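PDB 7ADK: lipoprotein from Mycoplasma mycoides subsp. capri, which is probably a PA-clan serine protease that acts with an antibody-binding partner protein to cleave immunoglobulin and promote dissociation of antibody-antigen complexes. Local coordinates for residues D270-N275 with V471-F477; S449-K453 with L726-K730. The contacts are given in a common frame with arbitrary orientation. Residue numbers count along the deposited sequence, not the author numbering.

Interaction 1 (D270-N275 with V471-F477); sequences DSLGRN and VKVGQTF
L272 lays its side chain against the ring edge of F477, with CG of L272 3.7 Å from CE1 of F477. Its mt rotamer (chi1 -54°, chi2 179°) carries L272 CD1 to 4.2 Å from V471 CG1 and 3.7 Å from K472 O. The two loops run antiparallel. Register pairs D270 with F477 (CA-CA 5.1 Å), S271 with T476 (4.3 Å) and L272 with G474 (5.1 Å). S271 and T476 form a single beta bridge, a non-hydrogen-bonded pair. Both are extended, at phi/psi -115/148 and -114/125. F477 N donates to D270 O at 2.9 Å, almost in line. L272 N to Q475 O is weak at 3.4 Å. G474 N donates to L272 O at 3.0 Å.

That last bond joins the bridge to a type II beta turn from K472 to Q475. V473 has phi/psi -67/154 and G474 81/-17, a positive phi that suits glycine. V473 CG1 packs 3.8 Å from R274 C and from N275 N. S271 OG (chi1 t) makes a weak bond to T476 OG1 (chi1 m) at 3.3 Å.

The contact joins the loop before strand 289-293 to the loop between strands 461-467 and 486-493 of the antiparallel sheet. Outside the two segments, D270 OD2 and T476 OG1 both bond to Y673, and R274 forms a salt bridge with D630. K472 and Q475 make weak hydrogen bonds to the partner immunoglobulin-blocking protein. Most of the polar joining here is backbone to backbone, so the pairing relies chiefly on main-chain shape, while L272 supplies apolar packing on V471 and F477.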
loop_
_atom_site.group_PDB
_atom_site.type_symbol
_atom_site.label_atom_id
_atom_site.label_comp_id
_atom_site.label_asym_id
_atom_site.label_seq_id
_atom_site.Cartn_x
_atom_site.Cartn_y
_atom_site.Cartn_z
ATOM N N ASP B 270 -4.952 -7.239 2.195
ATOM C CA ASP B 270 -4.977 -6.664 3.558
ATOM C C ASP B 270 -6.354 -6.858 4.210
ATOM O O ASP B 270 -6.592 -6.344 5.289
ATOM C CB ASP B 270 -4.575 -5.169 3.580
ATOM C CG ASP B 270 -3.165 -4.734 3.122
ATOM O OD1 ASP B 270 -2.157 -5.352 3.523
ATOM O OD2 ASP B 270 -3.067 -3.700 2.417
ATOM N N SER B 271 -7.271 -7.563 3.546
ATOM C CA SER B 271 -8.697 -7.635 3.869
ATOM C C SER B 271 -9.103 -9.049 4.285
ATOM O O SER B 271 -8.515 -10.009 3.811
ATOM C CB SER B 271 -9.510 -7.173 2.661
ATOM O OG SER B 271 -10.860 -7.045 3.029
ATOM N N LEU B 272 -10.084 -9.186 5.179
ATOM C CA LEU B 272 -10.629 -10.467 5.655
ATOM C C LEU B 272 -12.047 -10.693 5.118
ATOM O O LEU B 272 -12.945 -9.928 5.438
ATOM C CB LEU B 272 -10.704 -10.473 7.191
ATOM C CG LEU B 272 -9.404 -10.157 7.932
ATOM C CD1 LEU B 272 -9.664 -10.181 9.436
ATOM C CD2 LEU B 272 -8.292 -11.121 7.554
ATOM N N GLY B 273 -12.297 -11.769 4.378
ATOM C CA GLY B 273 -13.643 -12.076 3.887
ATOM C C GLY B 273 -14.634 -12.570 4.953
ATOM O O GLY B 273 -15.751 -12.066 5.007
ATOM N N ARG B 274 -14.256 -13.552 5.782
ATOM C CA ARG B 274 -15.149 -14.325 6.673
ATOM C C ARG B 274 -14.420 -14.944 7.867
ATOM O O ARG B 274 -13.199 -15.025 7.868
ATOM C CB ARG B 274 -15.928 -15.412 5.886
ATOM C CG ARG B 274 -15.084 -16.610 5.418
ATOM C CD ARG B 274 -15.932 -17.830 5.077
ATOM N NE ARG B 274 -15.129 -19.006 4.680
ATOM C CZ ARG B 274 -15.599 -20.196 4.337
ATOM N NH1 ARG B 274 -14.815 -21.197 4.099
ATOM N NH2 ARG B 274 -16.854 -20.451 4.180
ATOM N N ASN B 275 -15.167 -15.439 8.848
ATOM C CA ASN B 275 -14.625 -15.915 10.124
ATOM C C ASN B 275 -13.706 -17.143 9.992
ATOM O O ASN B 275 -12.696 -17.262 10.669
ATOM C CB ASN B 275 -15.810 -16.167 11.065
ATOM C CG ASN B 275 -15.381 -16.180 12.516
ATOM O OD1 ASN B 275 -14.735 -17.089 13.006
ATOM N ND2 ASN B 275 -15.747 -15.173 13.267
ATOM N N VAL B 471 -9.141 -8.700 16.741
ATOM C CA VAL B 471 -9.509 -8.150 15.416
ATOM C C VAL B 471 -10.798 -8.732 14.817
ATOM O O VAL B 471 -11.199 -9.844 15.141
ATOM C CB VAL B 471 -8.316 -8.398 14.481
ATOM C CG1 VAL B 471 -8.537 -8.232 12.988
ATOM C CG2 VAL B 471 -7.156 -7.487 14.845
ATOM N N LYS B 472 -11.445 -7.996 13.901
ATOM C CA LYS B 472 -12.780 -8.293 13.343
ATOM C C LYS B 472 -12.776 -8.461 11.817
ATOM O O LYS B 472 -12.014 -7.814 11.101
ATOM C CB LYS B 472 -13.778 -7.211 13.789
ATOM C CG LYS B 472 -14.008 -7.244 15.304
ATOM C CD LYS B 472 -14.912 -6.113 15.782
ATOM C CE LYS B 472 -14.986 -6.152 17.312
ATOM N NZ LYS B 472 -15.575 -4.916 17.866
ATOM N N VAL B 473 -13.638 -9.345 11.319
ATOM C CA VAL B 473 -13.785 -9.654 9.886
ATOM C C VAL B 473 -14.347 -8.469 9.101
ATOM O O VAL B 473 -15.020 -7.595 9.642
ATOM C CB VAL B 473 -14.613 -10.930 9.647
ATOM C CG1 VAL B 473 -13.973 -12.129 10.330
ATOM C CG2 VAL B 473 -16.063 -10.828 10.101
ATOM N N GLY B 474 -14.038 -8.420 7.809
ATOM C CA GLY B 474 -14.401 -7.334 6.902
ATOM C C GLY B 474 -13.489 -6.114 6.958
ATOM O O GLY B 474 -13.478 -5.336 6.014
ATOM N N GLN B 475 -12.682 -5.957 8.006
ATOM C CA GLN B 475 -11.664 -4.907 8.126
ATOM C C GLN B 475 -10.526 -5.062 7.103
ATOM O O GLN B 475 -10.121 -6.179 6.777
ATOM C CB GLN B 475 -11.130 -4.921 9.566
ATOM C CG GLN B 475 -10.155 -3.781 9.879
ATOM C CD GLN B 475 -9.772 -3.696 11.350
ATOM O OE1 GLN B 475 -10.192 -4.450 12.210
ATOM N NE2 GLN B 475 -8.952 -2.745 11.705
ATOM N N THR B 476 -9.969 -3.930 6.657
ATOM C CA THR B 476 -8.751 -3.856 5.832
ATOM C C THR B 476 -7.614 -3.188 6.606
ATOM O O THR B 476 -7.754 -2.068 7.095
ATOM C CB THR B 476 -9.028 -3.169 4.490
ATOM O OG1 THR B 476 -9.882 -3.995 3.748
ATOM C CG2 THR B 476 -7.803 -2.978 3.611
ATOM N N PHE B 477 -6.474 -3.863 6.712
ATOM C CA PHE B 477 -5.302 -3.438 7.476
ATOM C C PHE B 477 -4.327 -2.532 6.706
ATOM O O PHE B 477 -4.312 -2.482 5.478
ATOM C CB PHE B 477 -4.590 -4.692 7.990
ATOM C CG PHE B 477 -5.496 -5.624 8.762
ATOM C CD1 PHE B 477 -5.815 -6.876 8.223
ATOM C CD2 PHE B 477 -6.088 -5.216 9.971
ATOM C CE1 PHE B 477 -6.774 -7.688 8.841
ATOM C CE2 PHE B 477 -7.056 -6.023 10.586
ATOM C CZ PHE B 477 -7.419 -7.243 10.000
#

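Interaction 2 (S449-K453 with L726-K730)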
loop_
_atom_site.group_PDB
_atom_site.type_symbol
_atom_site.label_atom_id
_atom_site.label_comp_id
_atom_site.label_asym_id
_atom_site.label_seq_id
_atom_site.Cartn_x
_atom_site.Cartn_y
_atom_site.Cartn_z
ATOM N N SER B 449 10.383 -26.551 4.426
ATOM C CA SER B 449 11.779 -26.936 4.665
ATOM C C SER B 449 12.813 -25.896 4.221
ATOM O O SER B 449 13.760 -25.622 4.954
ATOM C CB SER B 449 12.068 -28.281 4.007
ATOM O OG SER B 449 13.233 -28.835 4.520
ATOM N N HIS B 450 12.611 -25.209 3.096
ATOM C CA HIS B 450 13.504 -24.102 2.748
ATOM C C HIS B 450 13.360 -22.855 3.638
ATOM O O HIS B 450 14.231 -21.988 3.605
ATOM C CB HIS B 450 13.419 -23.759 1.266
ATOM C CG HIS B 450 12.290 -22.863 0.865
ATOM N ND1 HIS B 450 11.130 -23.249 0.262
ATOM C CD2 HIS B 450 12.304 -21.498 0.856
ATOM C CE1 HIS B 450 10.466 -22.155 -0.123
ATOM N NE2 HIS B 450 11.128 -21.053 0.248
ATOM N N VAL B 451 12.302 -22.753 4.452
ATOM C CA VAL B 451 12.169 -21.720 5.489
ATOM C C VAL B 451 12.803 -22.193 6.786
ATOM O O VAL B 451 13.582 -21.465 7.389
ATOM C CB VAL B 451 10.703 -21.270 5.666
ATOM C CG1 VAL B 451 10.484 -20.356 6.869
ATOM C CG2 VAL B 451 10.214 -20.543 4.420
ATOM N N ALA B 452 12.536 -23.430 7.196
ATOM C CA ALA B 452 13.079 -23.994 8.423
ATOM C C ALA B 452 14.614 -24.142 8.415
ATOM O O ALA B 452 15.235 -24.076 9.471
ATOM C CB ALA B 452 12.393 -25.330 8.679
ATOM N N LYS B 453 15.270 -24.292 7.253
ATOM C CA LYS B 453 16.740 -24.267 7.125
ATOM C C LYS B 453 17.393 -22.907 7.418
ATOM O O LYS B 453 18.609 -22.842 7.541
ATOM C CB LYS B 453 17.222 -24.922 5.820
ATOM C CG LYS B 453 17.257 -24.076 4.539
ATOM C CD LYS B 453 17.996 -24.838 3.422
ATOM C CE LYS B 453 18.217 -24.004 2.153
ATOM N NZ LYS B 453 19.188 -24.630 1.224
ATOM N N LEU B 726 18.713 -28.304 -8.270
ATOM C CA LEU B 726 17.897 -29.079 -7.319
ATOM C C LEU B 726 18.234 -28.792 -5.845
ATOM O O LEU B 726 19.337 -28.356 -5.518
ATOM C CB LEU B 726 17.861 -30.585 -7.654
ATOM C CG LEU B 726 19.079 -31.459 -7.302
ATOM C CD1 LEU B 726 18.648 -32.908 -7.149
ATOM C CD2 LEU B 726 20.149 -31.426 -8.380
ATOM N N TYR B 727 17.263 -29.015 -4.960
ATOM C CA TYR B 727 17.279 -28.551 -3.577
ATOM C C TYR B 727 18.296 -29.269 -2.680
ATOM O O TYR B 727 18.273 -30.488 -2.555
ATOM C CB TYR B 727 15.865 -28.661 -3.013
ATOM C CG TYR B 727 15.754 -28.472 -1.523
ATOM C CD1 TYR B 727 15.691 -27.189 -0.962
ATOM C CD2 TYR B 727 15.684 -29.603 -0.697
ATOM C CE1 TYR B 727 15.500 -27.042 0.422
ATOM C CE2 TYR B 727 15.476 -29.468 0.682
ATOM C CZ TYR B 727 15.371 -28.182 1.241
ATOM O OH TYR B 727 15.154 -28.054 2.568
ATOM N N SER B 728 19.150 -28.503 -2.000
ATOM C CA SER B 728 20.103 -28.986 -0.996
ATOM C C SER B 728 19.655 -28.666 0.421
ATOM O O SER B 728 19.301 -27.527 0.728
ATOM C CB SER B 728 21.481 -28.369 -1.209
ATOM O OG SER B 728 21.992 -28.727 -2.459
ATOM N N LEU B 729 19.751 -29.641 1.319
ATOM C CA LEU B 729 19.588 -29.443 2.748
ATOM C C LEU B 729 20.797 -29.994 3.507
ATOM O O LEU B 729 21.228 -31.127 3.307
ATOM C CB LEU B 729 18.252 -30.051 3.185
ATOM C CG LEU B 729 17.921 -29.906 4.672
ATOM C CD1 LEU B 729 17.774 -28.451 5.088
ATOM C CD2 LEU B 729 16.626 -30.630 4.964
ATOM N N LYS B 730 21.346 -29.171 4.392
ATOM C CA LYS B 730 22.442 -29.524 5.294
ATOM C C LYS B 730 21.905 -30.364 6.451
ATOM O O LYS B 730 21.043 -29.921 7.195
ATOM C CB LYS B 730 23.144 -28.232 5.742
ATOM C CG LYS B 730 24.543 -28.419 6.308
ATOM C CD LYS B 730 25.299 -27.109 6.410
ATOM C CE LYS B 730 26.748 -27.296 6.841
ATOM N NZ LYS B 730 27.545 -26.072 6.727
#
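Y727 reaches from strand 727-730 to the short helix 449-452 with chi1 in the t well. Its OH lies 2.8 Å from S449 OG, and either hydroxyl could be the donor. S449 is also in the t rotamer, and its OG has a second partner in H508 ND1. The Y727 ring stacks on F537.

K453, at the end of segment 449-453, also reaches across to the strand. Chi1 is p (84°) and the rest of the chain is fully extended, so NZ donates to S728 O at 2.9 Å. Y727 and L729 hold the backbone bonds to Y740 and K738 of strand 737-747. The S728 carbonyl points the other way and is left to meet the lysine. The root of the same lysine is apolar: K453 CB lies 3.6 Å from CD1 of L729. The tp rotamer of L729 (chi1 -179°, chi2 63°) brings its end nearer than its CA-to-CB direction suggests, with CD2 also 3.9 Å from S449 OG. K453 N donates to S449 O at 3.1 Å, an i to i+4 bond.

H450 touches Y727 through CB, 4.0 Å from CE1 of Y727. Its p rotamer (83°) leads the imidazole away from the strand. H450 ND1 bonds to D539 OD2, and the side chain touches S759. This grouping is consistent with the His-Asp-Ser catalytic triad of PA-clan serine proteases. The chemistry implies that a hydroxyl pair and a lysine-to-carbonyl bond fix the strand beside the histidine's helix, while the imidazole itself faces D539 and S759.

Interaction 1 and interaction 2 do not touch. Their centres are 33 Å apart and their nearest atoms about 20 Å apart. Their segments alternate along the chain: helix 449-452 precedes strand 461-467, which leads into loop 471-477. Interaction 2 adjoins the probable active site, since H450 lies in its helix. It also joins the two sheets, because the helix follows strand 442-447 of the antiparallel sheet and strand 727-730 belongs to the mixed sheet. Interaction 1 lies farther from the chain centre, its own centre about 24 Å away against about 12 Å for that of interaction 2, and it meets the partner immunoglobulin-blocking protein. That chain does not touch the segments of interaction 2.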